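Local atomic coordinates of HpcE (Thermus thermophilus, PDB entry 1WZO), a protein that probably catalyses the isomerisation of a hydroxylated heptadiene-dioate in the degradation of aromatic compounds, as a member of the fumarylacetoacetate hydrolase family. Residues L129-R132 / D133-T136; A173-G177 / E178-E182; M188-V192 / A193-E197. One frame throughout, in Å; residues are numbered along the deposited sequence.

Contact 1: residues L129-R132 / D133-T136; sequences LVAR and DYVT
A short 3-10 turn closes strand 120-131 and turns the chain into the loop ahead of helix 143-146, and Ala131 and Tyr134 meet across it through both backbone and side chain. Tyr134 N donates to Ala131 O at 3.0 Å, one residue short of an alpha-helical step, and Val135 N repeats the pattern on Arg132 O at 3.1 Å. The N-H of Val135 points almost straight at its oxygen (167°).

Side chains then follow the backbone. The tyrosine CG lies anti to its own carbonyl carbon (chi1 -44°), which brings the CD2 side of the ring alongside Ala131, with Tyr134 CD2 3.6 Å from Ala131 CB; the methyl meets the ring obliquely. The ring is also covered near its rim on one face by the CB of Asp133. On another side of the turn, Val130 and Val135 cross at about a right angle, with Val130 CG2 4.1 Å from Val135 CG2, a looser touch between single methyls. Val135 CG2 also rests 3.8 Å from Arg132 CA.

The carboxylate of Asp133 takes no bond from within the turn; its OD1 and OD2 accept from the backbone N atoms of Phe93 and Arg92. Arg144 makes a cation-pi contact with the Tyr134 ring. The chemistry thus divides the work: two amides set the curvature, apolar contacts of Ala131 with Tyr134 and of Val130 with Val135 pack beside it, and the acid ties the turn to the chain leading into strand 94-104.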
loop_
_atom_site.group_PDB
_atom_site.type_symbol
_atom_site.label_atom_id
_atom_site.label_comp_id
_atom_site.label_asym_id
_atom_site.label_seq_id
_atom_site.Cartn_x
_atom_site.Cartn_y
_atom_site.Cartn_z
ATOM N N LEU B 129 24.247 -0.744 -9.786
ATOM C CA LEU B 129 24.754 -0.598 -11.145
ATOM C C LEU B 129 24.739 0.827 -11.682
ATOM O O LEU B 129 23.952 1.678 -11.254
ATOM C CB LEU B 129 23.983 -1.526 -12.092
ATOM C CG LEU B 129 24.249 -3.028 -11.907
ATOM C CD1 LEU B 129 22.938 -3.792 -11.730
ATOM C CD2 LEU B 129 25.018 -3.557 -13.112
ATOM N N VAL B 130 25.633 1.084 -12.622
ATOM C CA VAL B 130 25.723 2.398 -13.228
ATOM C C VAL B 130 26.179 2.278 -14.673
ATOM O O VAL B 130 26.986 1.407 -15.013
ATOM C CB VAL B 130 26.718 3.313 -12.463
ATOM C CG1 VAL B 130 28.109 2.668 -12.421
ATOM C CG2 VAL B 130 26.807 4.674 -13.152
ATOM N N ALA B 131 25.627 3.131 -15.528
ATOM C CA ALA B 131 26.021 3.165 -16.930
ATOM C C ALA B 131 26.810 4.465 -17.042
ATOM O O ALA B 131 26.234 5.548 -17.200
ATOM C CB ALA B 131 24.798 3.194 -17.829
ATOM N N ARG B 132 28.131 4.357 -16.930
ATOM C CA ARG B 132 28.993 5.529 -16.979
ATOM C C ARG B 132 28.872 6.353 -18.255
ATOM O O ARG B 132 29.225 7.538 -18.266
ATOM C CB ARG B 132 30.450 5.118 -16.730
ATOM C CG ARG B 132 30.669 4.609 -15.309
ATOM C CD ARG B 132 32.143 4.489 -14.954
ATOM N NE ARG B 132 32.339 4.115 -13.552
ATOM C CZ ARG B 132 31.928 4.845 -12.516
ATOM N NH1 ARG B 132 31.295 5.996 -12.713
ATOM N NH2 ARG B 132 32.160 4.427 -11.278
ATOM N N ASP B 133 28.364 5.735 -19.319
ATOM C CA ASP B 133 28.172 6.431 -20.590
ATOM C C ASP B 133 27.300 7.657 -20.364
ATOM O O ASP B 133 27.472 8.688 -21.016
ATOM C CB ASP B 133 27.442 5.546 -21.606
ATOM C CG ASP B 133 28.204 4.289 -21.957
ATOM O OD1 ASP B 133 28.488 3.484 -21.046
ATOM O OD2 ASP B 133 28.508 4.104 -23.154
ATOM N N TYR B 134 26.362 7.538 -19.430
ATOM C CA TYR B 134 25.421 8.616 -19.169
ATOM C C TYR B 134 25.742 9.528 -17.998
ATOM O O TYR B 134 24.894 10.308 -17.579
ATOM C CB TYR B 134 24.017 8.023 -18.999
ATOM C CG TYR B 134 23.681 6.963 -20.034
ATOM C CD1 TYR B 134 23.955 7.169 -21.389
ATOM C CD2 TYR B 134 23.102 5.752 -19.658
ATOM C CE1 TYR B 134 23.661 6.185 -22.341
ATOM C CE2 TYR B 134 22.805 4.771 -20.596
ATOM C CZ TYR B 134 23.089 4.991 -21.933
ATOM O OH TYR B 134 22.813 4.008 -22.853
ATOM N N VAL B 135 26.964 9.451 -17.481
ATOM C CA VAL B 135 27.357 10.293 -16.360
ATOM C C VAL B 135 28.030 11.600 -16.795
ATOM O O VAL B 135 28.819 11.626 -17.744
ATOM C CB VAL B 135 28.313 9.537 -15.399
ATOM C CG1 VAL B 135 28.796 10.471 -14.297
ATOM C CG2 VAL B 135 27.598 8.336 -14.788
ATOM N N THR B 136 27.686 12.679 -16.092
ATOM C CA THR B 136 28.241 14.019 -16.317
ATOM C C THR B 136 28.292 14.669 -14.935
ATOM O O THR B 136 28.044 14.000 -13.930
ATOM C CB THR B 136 27.342 14.887 -17.228
ATOM O OG1 THR B 136 26.063 15.068 -16.605
ATOM C CG2 THR B 136 27.160 14.234 -18.589
#

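Contact 2: residues A173-G177 / E178-E182; sequences AYVNG and ELRQE
Val175 and Glu178 flank the two-residue connection of a beta hairpin made by strands 170-175 and 178-184, illustrating how a type I' turn and a classic bulge can share one short hairpin. Asn176 and Gly177 fill the turn with positive phi, and Val175 and Glu178 exchange two backbone bonds, Val175 N to Glu178 O at 2.9 Å and Glu178 N to Val175 O at 3.2 Å. Farther along, Ala173 O receives Arg180 N at 2.8 Å and Gln181 N more weakly at 3.3 Å. Two residues thus face one, and the register slips by a residue.

Between these pairs, Leu179 lays CD1 over one face of the Tyr174 ring, 3.9 Å from its centroid and 17° off the normal, a CH-pi contact. The bulge turns Arg180 toward the partner strand. Its chain bends at chi2 (-69°) and folds back, placing Val175 CG2 over the centre of one guanidinium face, 3.6 Å from Arg180 CZ, while Val175 CG2 also presses on Arg180 CG at 3.4 Å.

Beyond the hairpin, Arg180 NH1 donates to the carbonyls of Ile219 and Gln221; Asn176 OD1 accepts from Val227 N, and its ND2 is hydrogen-bonded to Asp226 OD1. Strand 170-175 pairs on its other side with strand 227-232, strand 178-184 is outermost of its sheet within this chain, and Tyr96 of strand 94-104 packs against Ala173, Val175 and Arg180.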
loop_
_atom_site.group_PDB
_atom_site.type_symbol
_atom_site.label_atom_id
_atom_site.label_comp_id
_atom_site.label_asym_id
_atom_site.label_seq_id
_atom_site.Cartn_x
_atom_site.Cartn_y
_atom_site.Cartn_z
ATOM N N ALA B 173 32.952 -9.440 -5.033
ATOM C CA ALA B 173 32.154 -9.484 -6.249
ATOM C C ALA B 173 32.815 -10.418 -7.248
ATOM O O ALA B 173 34.029 -10.357 -7.467
ATOM C CB ALA B 173 32.023 -8.091 -6.849
ATOM N N TYR B 174 32.008 -11.286 -7.843
ATOM C CA TYR B 174 32.490 -12.230 -8.835
ATOM C C TYR B 174 31.728 -12.022 -10.138
ATOM O O TYR B 174 30.531 -11.724 -10.124
ATOM C CB TYR B 174 32.250 -13.671 -8.380
ATOM C CG TYR B 174 32.849 -14.047 -7.044
ATOM C CD1 TYR B 174 32.292 -13.590 -5.850
ATOM C CD2 TYR B 174 33.951 -14.903 -6.974
ATOM C CE1 TYR B 174 32.815 -13.983 -4.613
ATOM C CE2 TYR B 174 34.481 -15.300 -5.745
ATOM C CZ TYR B 174 33.908 -14.839 -4.571
ATOM O OH TYR B 174 34.421 -15.247 -3.359
ATOM N N VAL B 175 32.424 -12.178 -11.258
ATOM C CA VAL B 175 31.799 -12.071 -12.568
ATOM C C VAL B 175 32.097 -13.390 -13.275
ATOM O O VAL B 175 33.255 -13.719 -13.535
ATOM C CB VAL B 175 32.365 -10.899 -13.402
ATOM C CG1 VAL B 175 31.748 -10.909 -14.792
ATOM C CG2 VAL B 175 32.058 -9.575 -12.720
ATOM N N ASN B 176 31.045 -14.153 -13.554
ATOM C CA ASN B 176 31.185 -15.447 -14.211
ATOM C C ASN B 176 32.046 -16.393 -13.378
ATOM O O ASN B 176 32.904 -17.103 -13.909
ATOM C CB ASN B 176 31.798 -15.280 -15.605
ATOM C CG ASN B 176 30.970 -14.383 -16.501
ATOM O OD1 ASN B 176 29.743 -14.488 -16.537
ATOM N ND2 ASN B 176 31.635 -13.503 -17.237
ATOM N N GLY B 177 31.816 -16.389 -12.069
ATOM C CA GLY B 177 32.557 -17.262 -11.180
ATOM C C GLY B 177 33.960 -16.812 -10.815
ATOM O O GLY B 177 34.598 -17.420 -9.957
ATOM N N GLU B 178 34.453 -15.757 -11.453
ATOM C CA GLU B 178 35.795 -15.277 -11.154
ATOM C C GLU B 178 35.798 -14.046 -10.254
ATOM O O GLU B 178 35.111 -13.060 -10.526
ATOM C CB GLU B 178 36.551 -14.973 -12.449
ATOM C CG GLU B 178 37.992 -14.531 -12.222
ATOM C CD GLU B 178 38.840 -14.609 -13.481
ATOM O OE1 GLU B 178 40.007 -14.160 -13.439
ATOM O OE2 GLU B 178 38.345 -15.123 -14.509
ATOM N N LEU B 179 36.582 -14.115 -9.181
ATOM C CA LEU B 179 36.690 -13.018 -8.232
ATOM C C LEU B 179 37.213 -11.769 -8.927
ATOM O O LEU B 179 38.310 -11.767 -9.486
ATOM C CB LEU B 179 37.625 -13.399 -7.083
ATOM C CG LEU B 179 37.811 -12.365 -5.970
ATOM C CD1 LEU B 179 36.489 -12.114 -5.262
ATOM C CD2 LEU B 179 38.853 -12.872 -4.983
ATOM N N ARG B 180 36.418 -10.706 -8.891
ATOM C CA ARG B 180 36.789 -9.448 -9.523
ATOM C C ARG B 180 37.289 -8.414 -8.528
ATOM O O ARG B 180 38.162 -7.604 -8.845
ATOM C CB ARG B 180 35.584 -8.849 -10.254
ATOM C CG ARG B 180 35.242 -9.474 -11.586
ATOM C CD ARG B 180 36.297 -9.170 -12.638
ATOM N NE ARG B 180 35.755 -9.338 -13.984
ATOM C CZ ARG B 180 34.975 -8.448 -14.593
ATOM N NH1 ARG B 180 34.647 -7.314 -13.981
ATOM N NH2 ARG B 180 34.511 -8.697 -15.811
ATOM N N GLN B 181 36.741 -8.443 -7.319
ATOM C CA GLN B 181 37.102 -7.436 -6.340
ATOM C C GLN B 181 36.848 -7.820 -4.891
ATOM O O GLN B 181 35.950 -8.604 -4.586
ATOM C CB GLN B 181 36.329 -6.159 -6.691
ATOM C CG GLN B 181 36.297 -5.071 -5.647
ATOM C CD GLN B 181 35.438 -3.896 -6.096
ATOM O OE1 GLN B 181 34.361 -4.084 -6.671
ATOM N NE2 GLN B 181 35.904 -2.685 -5.829
ATOM N N GLU B 182 37.658 -7.251 -4.005
ATOM C CA GLU B 182 37.540 -7.472 -2.571
ATOM C C GLU B 182 37.629 -6.127 -1.862
ATOM O O GLU B 182 38.505 -5.317 -2.152
ATOM C CB GLU B 182 38.658 -8.385 -2.055
ATOM C CG GLU B 182 38.513 -9.845 -2.445
ATOM C CD GLU B 182 39.521 -10.736 -1.737
ATOM O OE1 GLU B 182 40.739 -10.518 -1.917
ATOM O OE2 GLU B 182 39.096 -11.651 -0.999
#

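Contact 3: residues M188-V192 / A193-E197; sequences MLYSV and AELLE
One carboxylate oxygen of Glu194 reaches back past the start of its helix to Ser191, while the serine hydroxyl reaches forward to the glutamate's own backbone. Ser191 N donates to Glu194 OE1 at 2.9 Å in a nearly straight bond (172°), using the anti lone pair of that oxygen. In return Ser191 OG accepts from Glu194 N at 3.1 Å. With chi1 at 66° the hydroxyl stands between the serine's backbone N and carbonyl carbon, where it faces this first turn and also packs 3.2 Å from Glu194 CG.

The regular helical bonds begin alongside: Leu195 N donates to Ser191 O at 2.8 Å and Leu196 N to Val192 O at 2.9 Å. Val192 and Leu196 lie side by side, one helical turn apart, while Leu195, leaving the helix on another side, sets its CD2 3.7 Å from Tyr190 CB. The tyrosine ring receives Glu194 CB at its edge, with the ring and carboxylate planes 50° apart. Its OH bonds to Pro65 O.

Arg64 joins the cap from outside, forming a salt bridge with Glu194 OE1 and a cation-pi contact with Tyr190, so the same oxygen serves both the backbone and a charge. Without the carboxylate, as with an alanine here, Ser191 N would probably lose its acceptor and Arg64 its salt-bridge mate. Such reciprocal bonding between N-cap and N3 residues is the capping box, here starting helix 192-200, whose Leu195 and Leu196 pack on Leu211 of strand 210-212.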
loop_
_atom_site.group_PDB
_atom_site.type_symbol
_atom_site.label_atom_id
_atom_site.label_comp_id
_atom_site.label_asym_id
_atom_site.label_seq_id
_atom_site.Cartn_x
_atom_site.Cartn_y
_atom_site.Cartn_z
ATOM N N MET B 188 34.818 2.702 4.913
ATOM C CA MET B 188 33.770 3.684 4.630
ATOM C C MET B 188 34.234 5.044 5.144
ATOM O O MET B 188 34.728 5.143 6.267
ATOM C CB MET B 188 32.481 3.310 5.362
ATOM C CG MET B 188 31.411 2.700 4.504
ATOM S SD MET B 188 29.890 2.545 5.447
ATOM C CE MET B 188 29.480 0.840 5.129
ATOM N N LEU B 189 34.076 6.090 4.337
ATOM C CA LEU B 189 34.487 7.422 4.769
ATOM C C LEU B 189 33.504 7.913 5.819
ATOM O O LEU B 189 33.900 8.439 6.864
ATOM C CB LEU B 189 34.545 8.372 3.576
ATOM C CG LEU B 189 35.609 7.982 2.541
ATOM C CD1 LEU B 189 35.601 8.992 1.401
ATOM C CD2 LEU B 189 36.992 7.931 3.202
ATOM N N TYR B 190 32.218 7.742 5.529
ATOM C CA TYR B 190 31.154 8.098 6.457
ATOM C C TYR B 190 30.529 6.768 6.858
ATOM O O TYR B 190 30.135 5.983 5.997
ATOM C CB TYR B 190 30.078 8.962 5.791
ATOM C CG TYR B 190 30.406 10.434 5.675
ATOM C CD1 TYR B 190 31.004 10.950 4.526
ATOM C CD2 TYR B 190 30.098 11.315 6.710
ATOM C CE1 TYR B 190 31.283 12.314 4.412
ATOM C CE2 TYR B 190 30.373 12.677 6.607
ATOM C CZ TYR B 190 30.963 13.166 5.456
ATOM O OH TYR B 190 31.226 14.511 5.351
ATOM N N SER B 191 30.435 6.515 8.156
ATOM C CA SER B 191 29.861 5.264 8.637
ATOM C C SER B 191 28.350 5.240 8.453
ATOM O O SER B 191 27.727 6.267 8.167
ATOM C CB SER B 191 30.172 5.078 10.117
ATOM O OG SER B 191 29.515 6.062 10.898
ATOM N N VAL B 192 27.768 4.059 8.619
ATOM C CA VAL B 192 26.327 3.905 8.515
ATOM C C VAL B 192 25.683 4.866 9.517
ATOM O O VAL B 192 24.740 5.593 9.187
ATOM C CB VAL B 192 25.903 2.465 8.856
ATOM C CG1 VAL B 192 24.390 2.375 8.922
ATOM C CG2 VAL B 192 26.466 1.498 7.817
ATOM N N ALA B 193 26.201 4.872 10.743
ATOM C CA ALA B 193 25.672 5.751 11.786
ATOM C C ALA B 193 25.759 7.224 11.385
ATOM O O ALA B 193 24.811 7.973 11.572
ATOM C CB ALA B 193 26.419 5.523 13.099
ATOM N N GLU B 194 26.895 7.642 10.839
ATOM C CA GLU B 194 27.047 9.033 10.428
ATOM C C GLU B 194 26.116 9.396 9.270
ATOM O O GLU B 194 25.583 10.510 9.216
ATOM C CB GLU B 194 28.496 9.316 10.038
ATOM C CG GLU B 194 29.466 9.259 11.217
ATOM C CD GLU B 194 30.898 9.435 10.779
ATOM O OE1 GLU B 194 31.337 8.670 9.898
ATOM O OE2 GLU B 194 31.583 10.337 11.310
ATOM N N LEU B 195 25.928 8.459 8.345
ATOM C CA LEU B 195 25.056 8.676 7.194
ATOM C C LEU B 195 23.592 8.821 7.623
ATOM O O LEU B 195 22.882 9.718 7.151
ATOM C CB LEU B 195 25.207 7.518 6.195
ATOM C CG LEU B 195 26.546 7.448 5.452
ATOM C CD1 LEU B 195 26.648 6.152 4.669
ATOM C CD2 LEU B 195 26.666 8.650 4.510
ATOM N N LEU B 196 23.135 7.949 8.517
ATOM C CA LEU B 196 21.753 8.017 8.986
ATOM C C LEU B 196 21.509 9.284 9.806
ATOM O O LEU B 196 20.393 9.811 9.841
ATOM C CB LEU B 196 21.405 6.776 9.821
ATOM C CG LEU B 196 21.393 5.437 9.074
ATOM C CD1 LEU B 196 21.217 4.302 10.076
ATOM C CD2 LEU B 196 20.267 5.417 8.038
ATOM N N GLU B 197 22.553 9.776 10.468
ATOM C CA GLU B 197 22.430 11.004 11.248
ATOM C C GLU B 197 22.299 12.175 10.275
ATOM O O GLU B 197 21.437 13.038 10.434
ATOM C CB GLU B 197 23.676 11.218 12.112
ATOM C CG GLU B 197 23.700 12.544 12.857
ATOM C CD GLU B 197 25.010 12.761 13.599
ATOM O OE1 GLU B 197 26.058 12.845 12.930
ATOM O OE2 GLU B 197 24.996 12.839 14.844
#

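Overall arrangement
The three contacts follow in series along the chain, all in its fumarylacetoacetate hydrolase-like part, and none touches another. Contacts 1 and 2 have centres about 21 Å apart, with nearest atoms about 9 Å apart; contact 3 lies about 25 Å from contact 1 and about 27 Å from contact 2, centre to centre. Strand 94-104 relates the first two: His95 bonds to Val130 of contact 1, while its neighbour Tyr96 packs against contact 2. Contacts 2 and 3 are successive, strand 178-184 leading through a loop into helix 192-200. Together they exemplify three local ways of redirecting a chain: a 3-10 turn, a bulged hairpin and a capped helix.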